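Local structure of putative NAD-dependent epimerase/dehydratase (Bacillus halodurans, 3E8X) at residues V33-K44 / R197-V208; E47-E55 / G65-L74. The protein binds NADP in a Rossmann-type fold and is a putative NAD-dependent epimerase/dehydratase whose reaction is unknown. One frame throughout, in Å; residues are numbered along the deposited sequence. Where two conformers were deposited one is given.

Contact 1: V33-K44 / R197-V208; sequences VARYLLSELKNK and RHDVAKVIAELV. With NAP (NADP nicotinamide-adenine-dinucleotide phosphate), chain B.
Glu40 OE2 accepts two hydrogen bonds: Lys202 NZ makes a salt bridge to it at 3.0 Å, on the syn side and tilted out of the carboxylate plane, and a bridging water donates the second. That water also donates to His198 O and lies in the plane of the His198 ring at its edge, hydrogen-bonded to ND1, so it ties the acid to the imidazole. One face of the His198 ring is taken by Tyr36. Their rings stack face to face, centroids 3.6 Å apart and planes 12° from parallel, with His198 CE1 over the centre of the phenol ring. A second salt bridge closes the far end, where Lys44 NZ comes down on Glu206 OE1 at 2.8 Å from above the carboxylate plane; Lys44 reaches it by bending at chi2 (-68°).

Alongside these polar groups the helices pack closely, their axes 8.1 Å apart and crossing at -45°. Ala201 is a knob among Val33, Tyr36, Leu37 and Glu40, and its small CB lets Leu37 N approach to 3.4 Å. Val33 fills the reciprocal hole among Arg197, Val200, Ala201 and Ile204, while Ala205 CB meets Glu40 CB. Both helix starts face the nicotinamide-side phosphate of NADP: Val33 N donates to O2N at 2.8 Å, the Rossmann-fold manner of meeting a dinucleotide phosphate with a helix N-terminus, and Arg197 NE to O1N at 2.6 Å, from a side chain extended from CG to NE. Asn175 takes Arg197 NH1.

Helix 32-43 rests on strand 23-27 through Leu38 and Leu41, helix 197-207 on strand 125-129 through Ile204 and Leu207, and helix 227-232 flanks helix 197-207 at Lys202 and Glu206.

Contact 2: E47-E55 / G65-L74; sequences EPVAMVRNE and GASDIVVANL. With NAP (NADP nicotinamide-adenine-dinucleotide phosphate), chain B.
Chi1 and chi2 of the selenomethionine at Met51 are both near 176°, a straight run that reaches across toward the 65-74 segment until CE meets Leu74 CD2 at 3.7 Å; on the way CB touches Val70 CG2 and CG touches Ala72 CB. In the conformer given, Arg53 instead bends at chi3 (-93°), which lays its guanidinium over the adenine, with N7A of NADP above its centre. NE then donates to O2X of the 2'-phosphate at 3.0 Å, and NH1 adds weaker bonds to O3X and O2B, a grip consistent with selectivity for NADP. Asn73 OD1 takes a weak bond from N6A, though its stronger partner is Glu75 N, and Leu74 packs its CB and CG against N1A.

The backbones pair in parallel: Ala50 N bonds to Asp68 O, Val70 N to Ala50 O at 2.8 Å, Val52 N to Val70 O, and Ala72 N to Val52 O. Ser67 N bonds to Pro48 O at 2.6 Å; with Ser67 just before strand 68-71 and Ala72 just after it, the pairing carries past both its ends. On the face opposite Met51, Ala50 CB meets Ile69 CD1 and Val52 CG2 meets Ile69 CG2 at 3.6 Å.

This is a beta-alpha-beta unit: helix 58-63 covers the Ala50 and Ile69 face through Leu61, and strand 23-27 pairs with the other side of strand 47-52.

Contact 1 and contact 2, with centres about 16 Å apart, hold different parts of one NADP molecule: the helix pair 33-44/197-208 receives the nicotinamide-side phosphate, and the strand pair 47-55/65-74 the adenine and its 2'-phosphate. They belong to one Rossmann-type framework, since helix 32-43 leads directly into strand 47-52, and contact 2 is nested within the chain loop that contact 1 closes. Pro48 is the joint between them: its CG lies 3.3 Å from Leu38 O and 3.7 Å from Leu41 CB. Lys42 CB also approaches Gly65 O, at 3.8 Å. Asn30, Gln57 and Leu173 bind the cofactor from outside both contacts.

Contact 1: V33-K44 / R197-V208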
loop_
_atom_site.group_PDB
_atom_site.type_symbol
_atom_site.label_atom_id
_atom_site.label_comp_id
_atom_site.label_asym_id
_atom_site.label_seq_id
_atom_site.Cartn_x
_atom_site.Cartn_y
_atom_site.Cartn_z
ATOM N N VAL A 33 -18.888 -6.555 -12.653
ATOM C CA VAL A 33 -18.657 -7.941 -12.241
ATOM C C VAL A 33 -19.584 -8.392 -11.095
ATOM O O VAL A 33 -20.234 -9.434 -11.196
ATOM C CB VAL A 33 -17.187 -8.212 -11.868
ATOM C CG1 VAL A 33 -17.002 -9.669 -11.330
ATOM C CG2 VAL A 33 -16.276 -7.992 -13.067
ATOM N N ALA A 34 -19.674 -7.583 -10.048
ATOM C CA ALA A 34 -20.454 -7.901 -8.853
ATOM C C ALA A 34 -21.904 -8.139 -9.130
ATOM O O ALA A 34 -22.534 -9.046 -8.544
ATOM C CB ALA A 34 -20.310 -6.819 -7.822
ATOM N N ARG A 35 -22.463 -7.319 -10.010
ATOM C CA ARG A 35 -23.824 -7.495 -10.391
ATOM C C ARG A 35 -24.086 -8.873 -10.987
ATOM O O ARG A 35 -25.043 -9.534 -10.555
ATOM C CB ARG A 35 -24.237 -6.426 -11.389
ATOM C CG ARG A 35 -24.578 -5.108 -10.714
ATOM C CD ARG A 35 -24.994 -4.112 -11.764
ATOM N NE ARG A 35 -25.437 -2.859 -11.168
ATOM C CZ ARG A 35 -26.010 -1.890 -11.868
ATOM N NH1 ARG A 35 -26.193 -2.034 -13.194
ATOM N NH2 ARG A 35 -26.429 -0.778 -11.257
ATOM N N TYR A 36 -23.302 -9.277 -12.004
ATOM C CA TYR A 36 -23.369 -10.659 -12.494
ATOM C C TYR A 36 -23.139 -11.702 -11.405
ATOM O O TYR A 36 -23.855 -12.730 -11.344
ATOM C CB TYR A 36 -22.432 -10.892 -13.676
ATOM C CG TYR A 36 -22.657 -9.950 -14.815
ATOM C CD1 TYR A 36 -23.947 -9.468 -15.094
ATOM C CD2 TYR A 36 -21.605 -9.540 -15.620
ATOM C CE1 TYR A 36 -24.184 -8.559 -16.121
ATOM C CE2 TYR A 36 -21.823 -8.668 -16.673
ATOM C CZ TYR A 36 -23.133 -8.186 -16.928
ATOM O OH TYR A 36 -23.409 -7.303 -17.961
ATOM N N LEU A 37 -22.129 -11.460 -10.562
ATOM C CA LEU A 37 -21.859 -12.330 -9.430
ATOM C C LEU A 37 -23.067 -12.575 -8.496
ATOM O O LEU A 37 -23.241 -13.686 -8.009
ATOM C CB LEU A 37 -20.676 -11.792 -8.611
ATOM C CG LEU A 37 -20.116 -12.662 -7.482
ATOM C CD1 LEU A 37 -19.725 -14.092 -7.974
ATOM C CD2 LEU A 37 -18.989 -11.929 -6.766
ATOM N N LEU A 38 -23.920 -11.581 -8.266
ATOM C CA LEU A 38 -25.097 -11.816 -7.418
ATOM C C LEU A 38 -25.957 -12.965 -7.961
ATOM O O LEU A 38 -26.379 -13.863 -7.236
ATOM C CB LEU A 38 -25.952 -10.540 -7.281
ATOM C CG LEU A 38 -25.263 -9.338 -6.585
ATOM C CD1 LEU A 38 -26.042 -8.064 -6.719
ATOM C CD2 LEU A 38 -24.923 -9.662 -5.092
ATOM N N SER A 39 -26.194 -12.933 -9.261
ATOM C CA SER A 39 -26.954 -13.966 -9.926
ATOM C C SER A 39 -26.243 -15.324 -9.942
ATOM O O SER A 39 -26.840 -16.345 -9.698
ATOM C CB SER A 39 -27.283 -13.508 -11.357
ATOM O OG SER A 39 -28.003 -14.506 -12.044
ATOM N N GLU A 40 -24.948 -15.318 -10.202
ATOM C CA GLU A 40 -24.201 -16.570 -10.221
ATOM C C GLU A 40 -24.212 -17.253 -8.863
ATOM O O GLU A 40 -24.396 -18.453 -8.801
ATOM C CB GLU A 40 -22.801 -16.328 -10.713
ATOM C CG GLU A 40 -22.744 -15.804 -12.158
ATOM C CD GLU A 40 -23.305 -16.773 -13.195
ATOM O OE1 GLU A 40 -23.445 -17.999 -12.947
ATOM O OE2 GLU A 40 -23.580 -16.288 -14.304
ATOM N N LEU A 41 -24.075 -16.482 -7.780
ATOM C CA LEU A 41 -24.064 -17.016 -6.431
ATOM C C LEU A 41 -25.446 -17.572 -6.062
ATOM O O LEU A 41 -25.580 -18.667 -5.515
ATOM C CB LEU A 41 -23.604 -15.930 -5.434
ATOM C CG LEU A 41 -22.143 -15.472 -5.420
ATOM C CD1 LEU A 41 -22.042 -14.232 -4.532
ATOM C CD2 LEU A 41 -21.184 -16.579 -4.970
ATOM N N LYS A 42 -26.480 -16.819 -6.387
ATOM C CA LYS A 42 -27.831 -17.250 -6.141
ATOM C C LYS A 42 -28.105 -18.609 -6.810
ATOM O O LYS A 42 -28.670 -19.541 -6.206
ATOM C CB LYS A 42 -28.797 -16.197 -6.683
ATOM C CG LYS A 42 -30.184 -16.699 -6.769
ATOM C CD LYS A 42 -31.179 -15.643 -7.114
ATOM C CE LYS A 42 -32.571 -16.233 -7.004
ATOM N NZ LYS A 42 -33.594 -15.211 -7.188
ATOM N N ASN A 43 -27.677 -18.737 -8.058
ATOM C CA ASN A 43 -28.041 -19.936 -8.784
ATOM C C ASN A 43 -27.143 -21.132 -8.420
ATOM O O ASN A 43 -27.442 -22.256 -8.778
ATOM C CB ASN A 43 -28.205 -19.650 -10.287
ATOM C CG ASN A 43 -29.459 -18.786 -10.579
ATOM O OD1 ASN A 43 -30.596 -19.243 -10.474
ATOM N ND2 ASN A 43 -29.232 -17.520 -10.906
ATOM N N LYS A 44 -26.100 -20.879 -7.632
ATOM C CA LYS A 44 -25.294 -21.923 -7.001
ATOM C C LYS A 44 -25.854 -22.323 -5.619
ATOM O O LYS A 44 -25.312 -23.204 -4.967
ATOM C CB LYS A 44 -23.866 -21.414 -6.815
ATOM C CG LYS A 44 -23.019 -21.446 -8.039
ATOM C CD LYS A 44 -22.746 -22.831 -8.410
ATOM C CE LYS A 44 -21.660 -22.949 -9.421
ATOM N NZ LYS A 44 -21.402 -24.431 -9.572
ATOM N N ARG A 197 -16.659 -9.930 -18.174
ATOM C CA ARG A 197 -17.063 -9.769 -16.788
ATOM C C ARG A 197 -18.040 -10.876 -16.303
ATOM O O ARG A 197 -18.034 -11.241 -15.112
ATOM C CB ARG A 197 -17.657 -8.379 -16.595
ATOM C CG ARG A 197 -16.651 -7.261 -16.673
ATOM C CD ARG A 197 -17.301 -5.899 -16.382
ATOM N NE ARG A 197 -16.305 -4.848 -16.203
ATOM C CZ ARG A 197 -15.702 -4.220 -17.196
ATOM N NH1 ARG A 197 -16.019 -4.466 -18.455
ATOM N NH2 ARG A 197 -14.797 -3.306 -16.924
ATOM N N HIS A 198 -18.896 -11.359 -17.207
ATOM C CA HIS A 198 -19.813 -12.467 -16.921
ATOM C C HIS A 198 -19.017 -13.698 -16.464
ATOM O O HIS A 198 -19.358 -14.336 -15.492
ATOM C CB HIS A 198 -20.629 -12.888 -18.143
ATOM C CG HIS A 198 -21.847 -12.074 -18.396
ATOM N ND1 HIS A 198 -22.959 -12.128 -17.580
ATOM C CD2 HIS A 198 -22.153 -11.211 -19.405
ATOM C CE1 HIS A 198 -23.884 -11.306 -18.058
ATOM N NE2 HIS A 198 -23.432 -10.753 -19.175
ATOM N N ASP A 199 -17.955 -13.997 -17.191
ATOM C CA ASP A 199 -17.177 -15.176 -16.972
ATOM C C ASP A 199 -16.341 -15.080 -15.710
ATOM O O ASP A 199 -16.188 -16.077 -15.023
ATOM C CB ASP A 199 -16.332 -15.517 -18.213
ATOM C CG ASP A 199 -17.158 -16.047 -19.384
ATOM O OD1 ASP A 199 -18.073 -16.887 -19.137
ATOM O OD2 ASP A 199 -16.851 -15.645 -20.561
ATOM N N VAL A 200 -15.829 -13.891 -15.369
ATOM C CA VAL A 200 -15.160 -13.653 -14.090
ATOM C C VAL A 200 -16.132 -13.977 -12.970
ATOM O O VAL A 200 -15.761 -14.647 -12.018
ATOM C CB VAL A 200 -14.650 -12.170 -13.932
ATOM C CG1 VAL A 200 -14.032 -11.909 -12.525
ATOM C CG2 VAL A 200 -13.678 -11.836 -15.043
ATOM N N ALA A 201 -17.372 -13.481 -13.083
ATOM C CA ALA A 201 -18.364 -13.725 -12.059
ATOM C C ALA A 201 -18.602 -15.247 -11.894
ATOM O O ALA A 201 -18.738 -15.735 -10.775
ATOM C CB ALA A 201 -19.673 -12.949 -12.334
ATOM N N LYS A 202 -18.704 -15.955 -13.023
ATOM C CA LYS A 202 -18.896 -17.401 -13.060
ATOM C C LYS A 202 -17.748 -18.151 -12.375
ATOM O O LYS A 202 -17.972 -19.098 -11.628
ATOM C CB LYS A 202 -19.051 -17.882 -14.516
ATOM C CG LYS A 202 -20.433 -17.744 -15.074
ATOM C CD LYS A 202 -20.482 -18.123 -16.554
ATOM C CE LYS A 202 -21.717 -17.586 -17.269
ATOM N NZ LYS A 202 -22.974 -18.054 -16.644
ATOM N N VAL A 203 -16.521 -17.742 -12.651
ATOM C CA VAL A 203 -15.357 -18.295 -12.003
ATOM C C VAL A 203 -15.406 -18.133 -10.469
ATOM O O VAL A 203 -15.225 -19.086 -9.744
ATOM C CB VAL A 203 -14.053 -17.676 -12.547
ATOM C CG1 VAL A 203 -12.850 -18.145 -11.707
ATOM C CG2 VAL A 203 -13.865 -18.032 -14.037
ATOM N N ILE A 204 -15.715 -16.937 -9.999
ATOM C CA ILE A 204 -15.773 -16.665 -8.566
ATOM C C ILE A 204 -16.816 -17.528 -7.909
ATOM O O ILE A 204 -16.538 -18.164 -6.913
ATOM C CB ILE A 204 -16.081 -15.160 -8.265
ATOM C CG1 ILE A 204 -14.923 -14.291 -8.774
ATOM C CG2 ILE A 204 -16.395 -14.922 -6.731
ATOM C CD1 ILE A 204 -15.230 -12.775 -8.973
ATOM N N ALA A 205 -18.043 -17.487 -8.433
ATOM C CA ALA A 205 -19.162 -18.289 -7.899
ATOM C C ALA A 205 -18.833 -19.804 -7.897
ATOM O O ALA A 205 -19.196 -20.541 -6.981
ATOM C CB ALA A 205 -20.461 -18.001 -8.680
ATOM N N GLU A 206 -18.095 -20.257 -8.896
ATOM C CA GLU A 206 -17.781 -21.675 -9.005
ATOM C C GLU A 206 -16.892 -22.120 -7.841
ATOM O O GLU A 206 -17.030 -23.244 -7.349
ATOM C CB GLU A 206 -17.090 -21.977 -10.346
ATOM C CG GLU A 206 -16.904 -23.455 -10.642
ATOM C CD GLU A 206 -18.215 -24.216 -10.867
ATOM O OE1 GLU A 206 -19.276 -23.598 -11.109
ATOM O OE2 GLU A 206 -18.163 -25.446 -10.852
ATOM N N LEU A 207 -15.992 -21.234 -7.403
ATOM C CA LEU A 207 -14.945 -21.634 -6.444
ATOM C C LEU A 207 -15.177 -21.200 -4.983
ATOM O O LEU A 207 -14.477 -21.646 -4.099
ATOM C CB LEU A 207 -13.547 -21.208 -6.980
ATOM C CG LEU A 207 -13.149 -19.739 -7.261
ATOM C CD1 LEU A 207 -13.071 -18.948 -5.978
ATOM C CD2 LEU A 207 -11.782 -19.772 -7.946
ATOM N N VAL A 208 -16.231 -20.443 -4.715
ATOM C CA VAL A 208 -16.426 -19.903 -3.396
ATOM C C VAL A 208 -16.521 -20.992 -2.298
ATOM O O VAL A 208 -15.995 -20.822 -1.180
ATOM C CB VAL A 208 -17.574 -18.838 -3.362
ATOM C CG1 VAL A 208 -18.920 -19.523 -3.516
ATOM C CG2 VAL A 208 -17.490 -18.006 -2.066
HETATM P PA NAP B . -16.818 -1.447 -11.328
HETATM O O1A NAP B . -16.089 -0.101 -11.285
HETATM O O2A NAP B . -17.992 -1.636 -12.264
HETATM O O5B NAP B . -17.190 -1.805 -9.793
HETATM C C5B NAP B . -16.672 -1.088 -8.657
HETATM C C4B NAP B . -17.696 -0.918 -7.536
HETATM O O4B NAP B . -16.982 -0.417 -6.392
HETATM C C3B NAP B . -18.839 0.090 -7.818
HETATM O O3B NAP B . -20.159 -0.475 -7.721
HETATM C C2B NAP B . -18.693 1.149 -6.738
HETATM O O2B NAP B . -19.920 1.695 -6.196
HETATM C C1B NAP B . -17.916 0.372 -5.663
HETATM N N9A NAP B . -17.316 1.321 -4.691
HETATM C C8A NAP B . -16.568 2.398 -4.979
HETATM N N7A NAP B . -16.257 3.029 -3.830
HETATM C C5A NAP B . -16.816 2.329 -2.822
HETATM C C6A NAP B . -16.845 2.481 -1.432
HETATM N N6A NAP B . -16.202 3.514 -0.849
HETATM N N1A NAP B . -17.536 1.612 -0.658
HETATM C C2A NAP B . -18.181 0.593 -1.228
HETATM N N3A NAP B . -18.177 0.413 -2.565
HETATM C C4A NAP B . -17.498 1.264 -3.379
HETATM O O3 NAP B . -15.696 -2.578 -11.703
HETATM P PN NAP B . -15.912 -4.008 -12.462
HETATM O O1N NAP B . -15.789 -3.731 -13.936
HETATM O O2N NAP B . -17.074 -4.683 -11.770
HETATM O O5D NAP B . -14.550 -4.814 -12.196
HETATM C C5D NAP B . -14.304 -5.448 -10.946
HETATM C C4D NAP B . -12.841 -5.233 -10.604
HETATM O O4D NAP B . -11.981 -5.852 -11.562
HETATM C C3D NAP B . -12.477 -3.755 -10.608
HETATM O O3D NAP B . -12.805 -3.192 -9.329
HETATM C C2D NAP B . -11.003 -3.739 -11.028
HETATM O O2D NAP B . -10.126 -3.477 -9.954
HETATM C C1D NAP B . -10.720 -5.159 -11.572
HETATM N N1N NAP B . -10.088 -5.234 -12.926
HETATM C C2N NAP B . -10.486 -4.455 -13.961
HETATM C C3N NAP B . -9.867 -4.578 -15.224
HETATM C C7N NAP B . -10.298 -3.762 -16.423
HETATM O O7N NAP B . -9.961 -4.147 -17.558
HETATM N N7N NAP B . -11.078 -2.686 -16.225
HETATM C C4N NAP B . -8.842 -5.510 -15.395
HETATM C C5N NAP B . -8.460 -6.296 -14.322
HETATM C C6N NAP B . -9.104 -6.136 -13.107
HETATM P P2B NAP B . -20.960 2.669 -7.005
HETATM O O1X NAP B . -21.910 1.754 -7.729
HETATM O O2X NAP B . -21.653 3.457 -5.897
HETATM O O3X NAP B . -20.064 3.444 -7.948
HETATM O O HOH W 1 -22.128 -13.978 -15.691
HETATM O O HOH W 2 -18.879 -25.059 -7.323
#

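Contact 2: E47-E55 / G65-L74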
loop_
_atom_site.group_PDB
_atom_site.type_symbol
_atom_site.label_atom_id
_atom_site.label_comp_id
_atom_site.label_asym_id
_atom_site.label_seq_id
_atom_site.Cartn_x
_atom_site.Cartn_y
_atom_site.Cartn_z
ATOM N N GLU A 47 -26.488 -17.374 -0.621
ATOM C CA GLU A 47 -27.243 -16.178 -0.293
ATOM C C GLU A 47 -26.323 -14.975 -0.459
ATOM O O GLU A 47 -25.527 -14.692 0.396
ATOM C CB GLU A 47 -27.813 -16.276 1.120
ATOM C CG GLU A 47 -28.669 -17.494 1.285
ATOM C CD GLU A 47 -29.693 -17.372 2.395
ATOM O OE1 GLU A 47 -29.461 -16.623 3.379
ATOM O OE2 GLU A 47 -30.729 -18.055 2.287
ATOM N N PRO A 48 -26.443 -14.267 -1.617
ATOM C CA PRO A 48 -25.647 -13.074 -1.811
ATOM C C PRO A 48 -26.200 -11.865 -1.054
ATOM O O PRO A 48 -27.403 -11.536 -1.127
ATOM C CB PRO A 48 -25.680 -12.855 -3.346
ATOM C CG PRO A 48 -26.413 -13.986 -3.913
ATOM C CD PRO A 48 -27.282 -14.516 -2.809
ATOM N N VAL A 49 -25.300 -11.231 -0.297
ATOM C CA VAL A 49 -25.590 -10.049 0.489
ATOM C C VAL A 49 -24.851 -8.940 -0.215
ATOM O O VAL A 49 -23.634 -8.951 -0.278
ATOM C CB VAL A 49 -25.172 -10.207 1.992
ATOM C CG1 VAL A 49 -25.421 -8.877 2.781
ATOM C CG2 VAL A 49 -25.898 -11.437 2.660
ATOM N N ALA A 50 -25.603 -7.990 -0.780
ATOM C CA ALA A 50 -24.993 -6.894 -1.534
ATOM C C ALA A 50 -24.696 -5.729 -0.621
ATOM O O ALA A 50 -25.603 -5.224 0.074
ATOM C CB ALA A 50 -25.932 -6.457 -2.683
HETATM N N MSE A 51 -23.437 -5.298 -0.610
HETATM C CA MSE A 51 -23.063 -4.060 0.092
HETATM C C MSE A 51 -23.038 -2.899 -0.911
HETATM O O MSE A 51 -22.344 -2.930 -1.937
HETATM C CB MSE A 51 -21.707 -4.181 0.822
HETATM C CG MSE A 51 -21.185 -2.904 1.499
HETATM SE SE MSE A 51 -19.546 -3.287 2.460
HETATM C CE MSE A 51 -18.440 -1.604 2.420
ATOM N N VAL A 52 -23.788 -1.871 -0.551
ATOM C CA VAL A 52 -23.992 -0.668 -1.374
ATOM C C VAL A 52 -23.809 0.598 -0.536
ATOM O O VAL A 52 -24.088 0.606 0.642
ATOM C CB VAL A 52 -25.420 -0.666 -2.029
ATOM C CG1 VAL A 52 -25.510 -1.837 -2.917
ATOM C CG2 VAL A 52 -26.533 -0.746 -0.984
ATOM N N ARG A 53 -23.328 1.648 -1.193
ATOM C CA ARG A 53 -23.131 2.970 -0.596
ATOM C C ARG A 53 -24.460 3.670 -0.325
ATOM O O ARG A 53 -24.606 4.392 0.665
ATOM C CB ARG A 53 -22.317 3.858 -1.541
ATOM C CG ARG A 53 -20.828 3.588 -1.558
ATOM C CD ARG A 53 -20.059 4.714 -2.270
ATOM N NE ARG A 53 -19.832 4.486 -3.705
ATOM C CZ ARG A 53 -18.914 5.141 -4.424
ATOM N NH1 ARG A 53 -18.760 4.879 -5.713
ATOM N NH2 ARG A 53 -18.131 6.063 -3.865
ATOM N N ASN A 54 -25.428 3.511 -1.233
ATOM C CA ASN A 54 -26.775 4.080 -0.958
ATOM C C ASN A 54 -27.913 3.123 -1.173
ATOM O O ASN A 54 -27.869 2.294 -2.064
ATOM C CB ASN A 54 -27.028 5.461 -1.592
ATOM C CG ASN A 54 -27.121 5.437 -3.111
ATOM O OD1 ASN A 54 -28.042 6.012 -3.720
ATOM N ND2 ASN A 54 -26.130 4.836 -3.731
ATOM N N GLU A 55 -28.916 3.293 -0.315
ATOM C CA GLU A 55 -30.057 2.393 -0.188
ATOM C C GLU A 55 -30.858 2.241 -1.497
ATOM O O GLU A 55 -31.506 1.224 -1.720
ATOM C CB GLU A 55 -30.982 2.906 0.941
ATOM C CG GLU A 55 -31.650 1.818 1.780
ATOM C CD GLU A 55 -32.328 2.359 3.025
ATOM O OE1 GLU A 55 -33.179 3.273 2.917
ATOM O OE2 GLU A 55 -32.011 1.863 4.120
ATOM N N GLY A 65 -30.435 -10.775 -7.982
ATOM C CA GLY A 65 -30.059 -11.948 -7.201
ATOM C C GLY A 65 -29.719 -11.798 -5.723
ATOM O O GLY A 65 -29.567 -12.799 -5.052
ATOM N N ALA A 66 -29.622 -10.572 -5.210
ATOM C CA ALA A 66 -29.260 -10.372 -3.809
ATOM C C ALA A 66 -30.376 -10.807 -2.877
ATOM O O ALA A 66 -31.574 -10.538 -3.134
ATOM C CB ALA A 66 -28.871 -8.918 -3.527
ATOM N N SER A 67 -29.956 -11.506 -1.823
ATOM C CA SER A 67 -30.819 -12.001 -0.741
ATOM C C SER A 67 -31.093 -10.935 0.323
ATOM O O SER A 67 -32.117 -10.977 1.022
ATOM C CB SER A 67 -30.133 -13.197 -0.036
ATOM O OG SER A 67 -30.323 -14.378 -0.812
ATOM N N ASP A 68 -30.142 -10.016 0.445
ATOM C CA ASP A 68 -30.153 -8.967 1.466
ATOM C C ASP A 68 -29.274 -7.839 0.963
ATOM O O ASP A 68 -28.429 -8.054 0.118
ATOM C CB ASP A 68 -29.647 -9.500 2.822
ATOM C CG ASP A 68 -30.769 -9.662 3.854
ATOM O OD1 ASP A 68 -31.465 -8.644 4.119
ATOM O OD2 ASP A 68 -30.951 -10.785 4.407
ATOM N N ILE A 69 -29.513 -6.647 1.475
ATOM C CA ILE A 69 -28.774 -5.460 1.117
ATOM C C ILE A 69 -28.289 -4.893 2.426
ATOM O O ILE A 69 -29.039 -4.892 3.478
ATOM C CB ILE A 69 -29.684 -4.404 0.440
ATOM C CG1 ILE A 69 -30.332 -4.945 -0.854
ATOM C CG2 ILE A 69 -28.959 -3.105 0.219
ATOM C CD1 ILE A 69 -29.456 -5.372 -2.014
ATOM N N VAL A 70 -27.032 -4.474 2.409
ATOM C CA VAL A 70 -26.457 -3.749 3.531
ATOM C C VAL A 70 -25.857 -2.464 2.978
ATOM O O VAL A 70 -25.130 -2.481 1.962
ATOM C CB VAL A 70 -25.392 -4.589 4.322
ATOM C CG1 VAL A 70 -26.014 -5.847 4.829
ATOM C CG2 VAL A 70 -24.101 -4.912 3.454
ATOM N N VAL A 71 -26.170 -1.372 3.659
ATOM C CA VAL A 71 -25.764 -0.024 3.271
ATOM C C VAL A 71 -24.527 0.326 4.110
ATOM O O VAL A 71 -24.603 0.441 5.319
ATOM C CB VAL A 71 -26.962 0.983 3.492
ATOM C CG1 VAL A 71 -26.563 2.455 3.182
ATOM C CG2 VAL A 71 -28.176 0.509 2.670
ATOM N N ALA A 72 -23.369 0.412 3.456
ATOM C CA ALA A 72 -22.107 0.651 4.135
ATOM C C ALA A 72 -21.142 1.206 3.099
ATOM O O ALA A 72 -21.379 1.086 1.918
ATOM C CB ALA A 72 -21.573 -0.626 4.748
ATOM N N ASN A 73 -20.068 1.826 3.573
ATOM C CA ASN A 73 -19.133 2.575 2.753
ATOM C C ASN A 73 -17.731 2.166 3.235
ATOM O O ASN A 73 -17.450 2.213 4.401
ATOM C CB ASN A 73 -19.455 4.068 2.974
ATOM C CG ASN A 73 -18.585 5.020 2.190
ATOM O OD1 ASN A 73 -17.414 4.798 1.962
ATOM N ND2 ASN A 73 -19.171 6.154 1.829
ATOM N N LEU A 74 -16.838 1.808 2.343
ATOM C CA LEU A 74 -15.463 1.419 2.736
ATOM C C LEU A 74 -14.625 2.555 3.381
ATOM O O LEU A 74 -13.594 2.292 3.994
ATOM C CB LEU A 74 -14.697 0.842 1.527
ATOM C CG LEU A 74 -15.117 -0.548 0.988
ATOM C CD1 LEU A 74 -14.446 -0.825 -0.409
ATOM C CD2 LEU A 74 -14.785 -1.625 2.032
HETATM P PA NAP B . -16.818 -1.447 -11.328
HETATM O O1A NAP B . -16.089 -0.101 -11.285
HETATM O O2A NAP B . -17.992 -1.636 -12.264
HETATM O O5B NAP B . -17.190 -1.805 -9.793
HETATM C C5B NAP B . -16.672 -1.088 -8.657
HETATM C C4B NAP B . -17.696 -0.918 -7.536
HETATM O O4B NAP B . -16.982 -0.417 -6.392
HETATM C C3B NAP B . -18.839 0.090 -7.818
HETATM O O3B NAP B . -20.159 -0.475 -7.721
HETATM C C2B NAP B . -18.693 1.149 -6.738
HETATM O O2B NAP B . -19.920 1.695 -6.196
HETATM C C1B NAP B . -17.916 0.372 -5.663
HETATM N N9A NAP B . -17.316 1.321 -4.691
HETATM C C8A NAP B . -16.568 2.398 -4.979
HETATM N N7A NAP B . -16.257 3.029 -3.830
HETATM C C5A NAP B . -16.816 2.329 -2.822
HETATM C C6A NAP B . -16.845 2.481 -1.432
HETATM N N6A NAP B . -16.202 3.514 -0.849
HETATM N N1A NAP B . -17.536 1.612 -0.658
HETATM C C2A NAP B . -18.181 0.593 -1.228
HETATM N N3A NAP B . -18.177 0.413 -2.565
HETATM C C4A NAP B . -17.498 1.264 -3.379
HETATM O O3 NAP B . -15.696 -2.578 -11.703
HETATM P PN NAP B . -15.912 -4.008 -12.462
HETATM O O1N NAP B . -15.789 -3.731 -13.936
HETATM O O2N NAP B . -17.074 -4.683 -11.770
HETATM O O5D NAP B . -14.550 -4.814 -12.196
HETATM C C5D NAP B . -14.304 -5.448 -10.946
HETATM C C4D NAP B . -12.841 -5.233 -10.604
HETATM O O4D NAP B . -11.981 -5.852 -11.562
HETATM C C3D NAP B . -12.477 -3.755 -10.608
HETATM O O3D NAP B . -12.805 -3.192 -9.329
HETATM C C2D NAP B . -11.003 -3.739 -11.028
HETATM O O2D NAP B . -10.126 -3.477 -9.954
HETATM C C1D NAP B . -10.720 -5.159 -11.572
HETATM N N1N NAP B . -10.088 -5.234 -12.926
HETATM C C2N NAP B . -10.486 -4.455 -13.961
HETATM C C3N NAP B . -9.867 -4.578 -15.224
HETATM C C7N NAP B . -10.298 -3.762 -16.423
HETATM O O7N NAP B . -9.961 -4.147 -17.558
HETATM N N7N NAP B . -11.078 -2.686 -16.225
HETATM C C4N NAP B . -8.842 -5.510 -15.395
HETATM C C5N NAP B . -8.460 -6.296 -14.322
HETATM C C6N NAP B . -9.104 -6.136 -13.107
HETATM P P2B NAP B . -20.960 2.669 -7.005
HETATM O O1X NAP B . -21.910 1.754 -7.729
HETATM O O2X NAP B . -21.653 3.457 -5.897
HETATM O O3X NAP B . -20.064 3.444 -7.948
HETATM O O HOH W 3 -29.713 -13.485 3.186
#